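Local coordinates for glutathione S-transferase (Rhodospirillum rubrum F11, PDB 4O7H), which probably catalyses the conjugation of glutathione to electrophilic substrates, at residues V16-A19 / L20-R24; I31-T34 / W35-N38; E39-L42 / A43-P46; E105-E108 / P109-E113. One frame throughout, in Å; residues are numbered along the deposited sequence.

Contacts 1, 2 and 3 follow one another along the thioredoxin-like N-terminal part of the chain, whereas contact 4 lies on helix 85-119, on the opposite side of the chain's centre from contact 1. Contacts 2 and 3 are the close pair: their centres are about 10 Å apart, and Glu32 CG packs on Phe41 CD1 at 3.6 Å. Contact 1 sits deeper, its centre about 23 Å from that of contact 2. Contact 4 comes within about 8 Å of contact 2, nearest atoms, and Trp35 reaches the same long helix further on, at Leu116 and Val119. In this family glutathione binds to the thioredoxin-like domain, so contacts 1 to 3 belong to the part that probably carries the site.

Contact 1 (V16-A19 / L20-R24); sequences VRVA and LAEKR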
# COMPACT_ATOMS: atom_id res chain seq x y z
N VAL A 16 9.62 6.33 -7.82
CA VAL A 16 10.96 5.83 -7.65
C VAL A 16 11.97 6.59 -8.54
O VAL A 16 13.06 6.93 -8.10
CB VAL A 16 11.01 4.31 -7.86
CG1 VAL A 16 12.45 3.80 -7.80
CG2 VAL A 16 10.23 3.56 -6.76
N ARG A 17 11.58 6.93 -9.76
CA ARG A 17 12.42 7.69 -10.62
C ARG A 17 12.76 9.05 -9.97
O ARG A 17 13.91 9.49 -9.99
CB ARG A 17 11.80 7.97 -11.99
CG ARG A 17 11.60 6.73 -12.84
CD ARG A 17 11.16 7.14 -14.22
NE ARG A 17 12.30 7.63 -15.00
CZ ARG A 17 12.19 8.04 -16.27
NH1 ARG A 17 11.00 8.05 -16.85
NH2 ARG A 17 13.27 8.37 -16.97
N VAL A 18 11.75 9.73 -9.47
CA VAL A 18 11.97 11.02 -8.78
C VAL A 18 12.86 10.83 -7.56
O VAL A 18 13.81 11.63 -7.33
CB VAL A 18 10.64 11.72 -8.46
CG1 VAL A 18 10.90 12.98 -7.61
CG2 VAL A 18 9.84 12.01 -9.72
N ALA A 19 12.62 9.78 -6.78
CA ALA A 19 13.42 9.50 -5.58
C ALA A 19 14.91 9.24 -5.92
O ALA A 19 15.80 9.76 -5.27
CB ALA A 19 12.83 8.31 -4.83
N LEU A 20 15.17 8.43 -6.94
CA LEU A 20 16.51 8.12 -7.34
C LEU A 20 17.26 9.44 -7.69
O LEU A 20 18.41 9.65 -7.28
CB LEU A 20 16.46 7.20 -8.56
CG LEU A 20 16.13 5.73 -8.21
CD1 LEU A 20 15.77 5.00 -9.51
CD2 LEU A 20 17.28 5.04 -7.49
N ALA A 21 16.59 10.30 -8.44
CA ALA A 21 17.17 11.60 -8.85
C ALA A 21 17.40 12.52 -7.63
O ALA A 21 18.43 13.19 -7.53
CB ALA A 21 16.33 12.27 -9.90
N GLU A 22 16.44 12.57 -6.71
CA GLU A 22 16.58 13.38 -5.49
C GLU A 22 17.78 12.90 -4.69
O GLU A 22 18.50 13.72 -4.10
CB GLU A 22 15.33 13.28 -4.64
CG GLU A 22 14.16 14.12 -5.17
CD GLU A 22 14.36 15.61 -5.10
OE1 GLU A 22 14.98 16.06 -4.10
OE2 GLU A 22 13.91 16.33 -6.02
N LYS A 23 18.06 11.59 -4.73
CA LYS A 23 19.20 11.00 -3.98
C LYS A 23 20.49 11.03 -4.80
O LYS A 23 21.52 10.52 -4.37
CB LYS A 23 18.86 9.61 -3.51
CG LYS A 23 17.85 9.68 -2.37
CD LYS A 23 17.56 8.36 -1.74
CE LYS A 23 16.74 8.54 -0.49
NZ LYS A 23 17.54 8.88 0.71
N ARG A 24 20.43 11.63 -5.97
CA ARG A 24 21.60 11.74 -6.86
C ARG A 24 22.18 10.36 -7.23
O ARG A 24 23.41 10.14 -7.29
CB ARG A 24 22.66 12.60 -6.22
CG ARG A 24 22.41 14.07 -6.48
CD ARG A 24 21.20 14.66 -5.81
NE ARG A 24 21.12 16.14 -5.96
CZ ARG A 24 20.23 16.90 -5.32
NH1 ARG A 24 20.23 18.24 -5.45
NH2 ARG A 24 19.32 16.33 -4.56
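Val16 and Leu20, one helical turn apart, meet through methyls: Val16 CG1 touches Leu20 CD1 at 3.9 Å. The Leu20 branch also lies beside the Val16 carbonyl, one turn back, with CG 3.3 Å from Val16 O. Its CG stands anti to the carbonyl carbon of Leu20 (chi1 -78°), which swings the branch back over Val16. Val16 O accepts Leu20 N at 2.8 Å, and the next three residues repeat the bond, down to Lys23 N on Ala19 O at 3.0 Å. Replacing Leu20 by alanine would probably leave Val16 CG1 without its methyl partner and open a gap toward Leu71 and Tyr27. The helix stops at Arg24, whose positive phi and backbone bond from Arg24 N to Ala21 O (3.0 Å) belong to a Schellman motif; Arg24 NH2 also bonds Glu22 O at 2.8 Å, in the guanidinium plane. Farther out, the charged ends are held elsewhere: Arg17 by Glu206 and Tyr27, Glu22 by Arg197 and Ser199, Lys23 by Glu72 and the carbonyls of Tyr75 and Pro78. Val18 packs on Ile164 and Cys168 of helix 161-175. This is the buried helix of the beta-alpha-beta unit 3-6, 11-22, 28-31 in a thioredoxin-like fold.

Contact 2 (I31-T34 / W35-N38); sequences IEET and WIRN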
# COMPACT_ATOMS: atom_id res chain seq x y z
N ILE A 31 12.08 0.30 -19.86
CA ILE A 31 10.65 0.16 -19.98
C ILE A 31 10.24 -1.31 -19.98
O ILE A 31 10.81 -2.13 -20.72
CB ILE A 31 10.10 0.82 -21.26
CG1 ILE A 31 10.46 2.32 -21.22
CG2 ILE A 31 8.61 0.57 -21.39
CD1 ILE A 31 10.33 3.10 -22.53
N GLU A 32 9.27 -1.62 -19.14
CA GLU A 32 8.54 -2.87 -19.23
C GLU A 32 7.06 -2.58 -19.33
O GLU A 32 6.46 -1.96 -18.43
CB GLU A 32 8.78 -3.77 -18.02
CG GLU A 32 8.02 -5.11 -18.09
CD GLU A 32 8.57 -6.10 -19.13
OE1 GLU A 32 9.70 -5.92 -19.59
OE2 GLU A 32 7.81 -7.04 -19.54
N GLU A 33 6.45 -3.02 -20.43
CA GLU A 33 5.02 -2.91 -20.61
C GLU A 33 4.33 -4.11 -19.97
O GLU A 33 4.24 -5.18 -20.58
CB GLU A 33 4.70 -2.80 -22.12
CG GLU A 33 5.48 -1.65 -22.77
CD GLU A 33 5.12 -1.43 -24.26
OE1 GLU A 33 4.99 -2.41 -25.01
OE2 GLU A 33 5.00 -0.25 -24.66
N THR A 34 3.87 -3.94 -18.73
CA THR A 34 3.46 -5.08 -17.92
C THR A 34 2.11 -5.68 -18.37
O THR A 34 1.71 -6.75 -17.89
CB THR A 34 3.41 -4.70 -16.43
OG1 THR A 34 2.69 -3.46 -16.26
CG2 THR A 34 4.82 -4.48 -15.91
N TRP A 35 1.46 -4.97 -19.28
CA TRP A 35 0.22 -5.41 -19.91
C TRP A 35 0.51 -6.44 -21.00
O TRP A 35 -0.42 -7.02 -21.55
CB TRP A 35 -0.58 -4.19 -20.47
CG TRP A 35 0.20 -3.18 -21.36
CD1 TRP A 35 0.28 -3.19 -22.73
CD2 TRP A 35 0.93 -2.00 -20.94
NE1 TRP A 35 1.04 -2.13 -23.18
CE2 TRP A 35 1.43 -1.37 -22.12
CE3 TRP A 35 1.19 -1.41 -19.70
CZ2 TRP A 35 2.20 -0.21 -22.08
CZ3 TRP A 35 1.97 -0.26 -19.66
CH2 TRP A 35 2.47 0.33 -20.85
N ILE A 36 1.79 -6.66 -21.31
CA ILE A 36 2.21 -7.69 -22.25
C ILE A 36 3.01 -8.74 -21.49
O ILE A 36 4.13 -8.47 -21.01
CB ILE A 36 3.11 -7.09 -23.36
CG1 ILE A 36 2.33 -6.06 -24.19
CG2 ILE A 36 3.66 -8.20 -24.27
CD1 ILE A 36 3.20 -5.28 -25.16
N ARG A 37 2.43 -9.94 -21.36
CA ARG A 37 3.03 -11.00 -20.55
C ARG A 37 4.47 -11.27 -21.00
O ARG A 37 4.78 -11.29 -22.19
CB ARG A 37 2.15 -12.26 -20.58
N ASN A 38 5.38 -11.41 -20.03
CA ASN A 38 6.80 -11.61 -20.30
C ASN A 38 7.32 -12.52 -19.20
O ASN A 38 7.47 -12.10 -18.03
CB ASN A 38 7.54 -10.28 -20.32
CG ASN A 38 9.06 -10.42 -20.38
OD1 ASN A 38 9.62 -11.51 -20.36
ND2 ASN A 38 9.73 -9.28 -20.43
O HOH W 1 5.37 -7.85 -18.51
O HOH W 2 6.47 -7.10 -21.80
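Glu32 and Asn38 close the loop between strand 28-31 and helix 39-44, within the thioredoxin-like domain, around a type I beta turn from Glu33 to Ile36. Asn38 ND2 donates to Glu32 OE2 at 3.1 Å, meeting the oxygen on its syn side but 29° out of the carboxylate plane. The same OE2 accepts a hydrogen bond from water 1 at 2.8 Å, and that water donates a second to Ile36 O at 2.9 Å, tying through solvent a carboxylate and a carbonyl that do not touch. Water 2 lies near the same two oxygens. Asn38 OD1 turns to the helix as its N-cap, weakly accepting from the backbone N of Ser40 and Phe41. In the turn, Ile36 N donates to Glu33 O at 3.0 Å, from above the carbonyl plane. Trp35 CG sits between its backbone N and carbonyl carbon (chi1 50°), folding the indole back against Glu33, while His7 meets the ring edge-to-face and Leu116, Val119 and Ile120 also touch it. An alanine at Trp35 would probably leave His7 without its aromatic partner and uncover the Glu33 methylene. That methylene makes a CH-pi contact: Glu33 CB lies 3.8 Å from the centroid of the six-membered Trp35 ring, over one face.

Contact 3 (E39-L42 / A43-P46); sequences ESFL and AMNP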
# COMPACT_ATOMS: atom_id res chain seq x y z
N GLU A 39 7.52 -13.79 -19.53
CA GLU A 39 7.83 -14.75 -18.50
C GLU A 39 9.14 -14.41 -17.82
O GLU A 39 9.30 -14.73 -16.66
CB GLU A 39 7.89 -16.20 -19.05
CG GLU A 39 6.57 -16.72 -19.58
CD GLU A 39 5.66 -17.39 -18.55
OE1 GLU A 39 5.87 -17.25 -17.32
OE2 GLU A 39 4.72 -18.11 -18.98
N SER A 40 10.09 -13.80 -18.51
CA SER A 40 11.37 -13.46 -17.88
C SER A 40 11.15 -12.35 -16.81
O SER A 40 11.79 -12.35 -15.75
CB SER A 40 12.41 -13.03 -18.90
OG SER A 40 12.78 -14.16 -19.71
N PHE A 41 10.27 -11.42 -17.11
CA PHE A 41 9.97 -10.34 -16.14
C PHE A 41 9.26 -10.91 -14.92
O PHE A 41 9.61 -10.58 -13.80
CB PHE A 41 9.17 -9.21 -16.78
CG PHE A 41 8.91 -8.06 -15.86
CD1 PHE A 41 9.82 -7.07 -15.71
CD2 PHE A 41 7.74 -7.99 -15.13
CE1 PHE A 41 9.61 -6.04 -14.82
CE2 PHE A 41 7.50 -6.92 -14.26
CZ PHE A 41 8.46 -6.00 -14.07
N LEU A 42 8.29 -11.80 -15.16
CA LEU A 42 7.58 -12.47 -14.09
C LEU A 42 8.50 -13.29 -13.23
O LEU A 42 8.32 -13.39 -12.02
CB LEU A 42 6.50 -13.42 -14.67
CG LEU A 42 5.18 -12.80 -15.01
CD1 LEU A 42 4.28 -13.85 -15.67
CD2 LEU A 42 4.51 -12.22 -13.77
N ALA A 43 9.52 -13.91 -13.85
CA ALA A 43 10.49 -14.65 -13.08
C ALA A 43 11.22 -13.76 -12.10
O ALA A 43 11.53 -14.17 -11.02
CB ALA A 43 11.51 -15.38 -13.98
N MET A 44 11.50 -12.53 -12.51
CA MET A 44 12.18 -11.57 -11.65
C MET A 44 11.25 -10.98 -10.56
O MET A 44 11.66 -10.83 -9.39
CB MET A 44 12.73 -10.44 -12.52
CG MET A 44 13.35 -9.32 -11.75
SD MET A 44 14.00 -8.02 -12.80
CE MET A 44 12.54 -7.43 -13.55
N ASN A 45 10.02 -10.67 -10.96
CA ASN A 45 8.95 -10.19 -10.09
C ASN A 45 7.64 -10.88 -10.29
O ASN A 45 6.89 -10.62 -11.23
CB ASN A 45 8.69 -8.68 -10.30
CG ASN A 45 7.59 -8.21 -9.39
OD1 ASN A 45 7.22 -8.92 -8.49
ND2 ASN A 45 7.10 -7.00 -9.57
N PRO A 46 7.35 -11.86 -9.44
CA PRO A 46 6.13 -12.63 -9.64
C PRO A 46 4.84 -11.88 -9.61
O PRO A 46 3.82 -12.38 -10.09
CB PRO A 46 6.18 -13.65 -8.51
CG PRO A 46 6.94 -13.00 -7.45
CD PRO A 46 8.04 -12.25 -8.21
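Leu42 packs against Pro46, where the chain leaves this short helix: Leu42 CD2 lies 3.7 Å from Pro46 O, and the Leu42 carbonyl, with no proton to take from the proline nitrogen, receives a CA-H...O contact from Pro46 CA to Leu42 O at 3.3 Å. A second such contact runs the other way, from Leu42 CA to Asn45 O. Phe41 works on the inner side. Its ring, with CG anti to the backbone N (chi1 -177°), is met obliquely by the Met44 methyl, CE standing 3.5 Å from both CD1 and CE1 of Phe41. The methionine chain runs extended as far as SD and bends only at its last torsion (chi3 64°), which turns CE back to the ring. Backbone bonds close the turns: Ala43 N on Glu39 O at 2.9 Å, and Asn45 N on Phe41 O at 2.9 Å. Asn45 then leaves helical geometry, its amide held by Glu49 O and Glu47 N. Helix 39-44 thus lies against the sheet, with Phe41 and Met44 on Val52, Met44 also on Val54 and on Thr60 of strand 60-62, while Pro46 packs on Tyr143 of the second subunit.

Contact 4 (E105-E108 / P109-E113); sequences EVTE and PLVRE
Val106 and Leu110 meet across one turn of helix 85-119, the long helix of the all-helical part of the glutathione S-transferase fold, at a kink made by Pro109. Lacking an N-H, the proline gives no bond to Glu105 O, which is instead taken by Asn136 ND2 of helix 127-150; Pro109 CG rests 3.4 Å from Val106 O. The packed side is apolar. Val106 CG1 meets Leu110 CD1 at 3.9 Å, and Thr107 CG2 lies beside Val111 CG2 at 3.7 Å, the two side chains pointing the same way. With Thr107 OG1 anti to the carbonyl carbon (chi1 -47°), the methyl CG2 falls anti to the backbone N, alongside the valine. Helix 161-175 packs here, Ile173 against Val106 and Leu110, and Leu172 against Val111. Thr107 O is gripped by Val111 N at 2.8 Å, and Leu110 N reaches Val106 O at 3.1 Å.

The looser part is the partly exposed Glu108 carboxylate, which leads away from the following turn, with weak links to Arg104 and Asn103; Glu108 OE1 stays 5.2 Å from Arg112 NH1, so these opposite charges do not touch. Arg112 forms a firmer polar edge. Glu108 O lies over one face of its guanidinium, near the rim. Gln129 takes a bond from Arg112 NH2, and in the guanidinium plane Arg112 NE forms a salt bridge to Glu113 OE2 at 2.6 Å, on the anti side of that oxygen.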
# COMPACT_ATOMS: atom_id res chain seq x y z
N GLU A 105 -9.43 6.46 -5.71
CA GLU A 105 -10.51 7.39 -5.99
C GLU A 105 -10.30 8.17 -7.28
O GLU A 105 -11.27 8.68 -7.87
CB GLU A 105 -10.69 8.38 -4.84
CG GLU A 105 -11.19 7.72 -3.55
CD GLU A 105 -11.35 8.64 -2.34
OE1 GLU A 105 -11.02 9.84 -2.39
OE2 GLU A 105 -11.85 8.16 -1.29
N VAL A 106 -9.04 8.31 -7.71
CA VAL A 106 -8.68 9.20 -8.81
C VAL A 106 -7.76 8.53 -9.85
O VAL A 106 -8.06 8.40 -11.03
CB VAL A 106 -8.04 10.50 -8.26
CG1 VAL A 106 -7.75 11.45 -9.41
CG2 VAL A 106 -8.87 11.20 -7.18
N THR A 107 -6.55 8.14 -9.43
CA THR A 107 -5.59 7.62 -10.35
C THR A 107 -6.02 6.36 -11.11
O THR A 107 -5.94 6.29 -12.35
CB THR A 107 -4.26 7.31 -9.64
OG1 THR A 107 -3.93 8.44 -8.82
CG2 THR A 107 -3.17 7.09 -10.69
N GLU A 108 -6.50 5.36 -10.37
CA GLU A 108 -6.93 4.13 -11.02
C GLU A 108 -7.97 4.36 -12.09
O GLU A 108 -7.75 3.94 -13.20
CB GLU A 108 -7.44 3.09 -10.02
CG GLU A 108 -6.32 2.31 -9.40
CD GLU A 108 -6.79 1.16 -8.52
OE1 GLU A 108 -8.00 1.01 -8.27
OE2 GLU A 108 -5.91 0.43 -8.06
N PRO A 109 -9.09 5.02 -11.75
CA PRO A 109 -10.06 5.18 -12.84
C PRO A 109 -9.57 6.06 -13.99
O PRO A 109 -9.76 5.74 -15.15
CB PRO A 109 -11.25 5.79 -12.15
CG PRO A 109 -10.76 6.39 -10.88
CD PRO A 109 -9.65 5.46 -10.48
N LEU A 110 -8.90 7.17 -13.71
CA LEU A 110 -8.55 8.07 -14.83
C LEU A 110 -7.45 7.51 -15.68
O LEU A 110 -7.45 7.63 -16.89
CB LEU A 110 -8.25 9.46 -14.31
CG LEU A 110 -9.44 10.22 -13.72
CD1 LEU A 110 -9.07 11.51 -13.03
CD2 LEU A 110 -10.52 10.56 -14.78
N VAL A 111 -6.42 6.94 -15.06
CA VAL A 111 -5.34 6.36 -15.82
C VAL A 111 -5.82 5.17 -16.68
O VAL A 111 -5.45 5.05 -17.85
CB VAL A 111 -4.14 5.94 -14.93
CG1 VAL A 111 -3.12 5.14 -15.70
CG2 VAL A 111 -3.52 7.17 -14.35
N ARG A 112 -6.66 4.33 -16.09
CA ARG A 112 -7.11 3.14 -16.78
C ARG A 112 -7.93 3.60 -18.00
O ARG A 112 -7.67 3.19 -19.13
CB ARG A 112 -7.96 2.24 -15.87
CG ARG A 112 -8.34 0.92 -16.55
CD ARG A 112 -9.32 0.12 -15.70
NE ARG A 112 -10.48 0.91 -15.34
CZ ARG A 112 -10.80 1.27 -14.11
NH1 ARG A 112 -10.04 0.91 -13.07
NH2 ARG A 112 -11.88 2.03 -13.93
N GLU A 113 -8.90 4.46 -17.73
CA GLU A 113 -9.91 4.81 -18.73
C GLU A 113 -9.38 5.72 -19.81
O GLU A 113 -9.73 5.57 -20.99
CB GLU A 113 -11.14 5.41 -18.07
CG GLU A 113 -11.84 4.50 -17.06
CD GLU A 113 -12.23 3.16 -17.66
OE1 GLU A 113 -12.64 3.12 -18.85
OE2 GLU A 113 -12.13 2.14 -16.95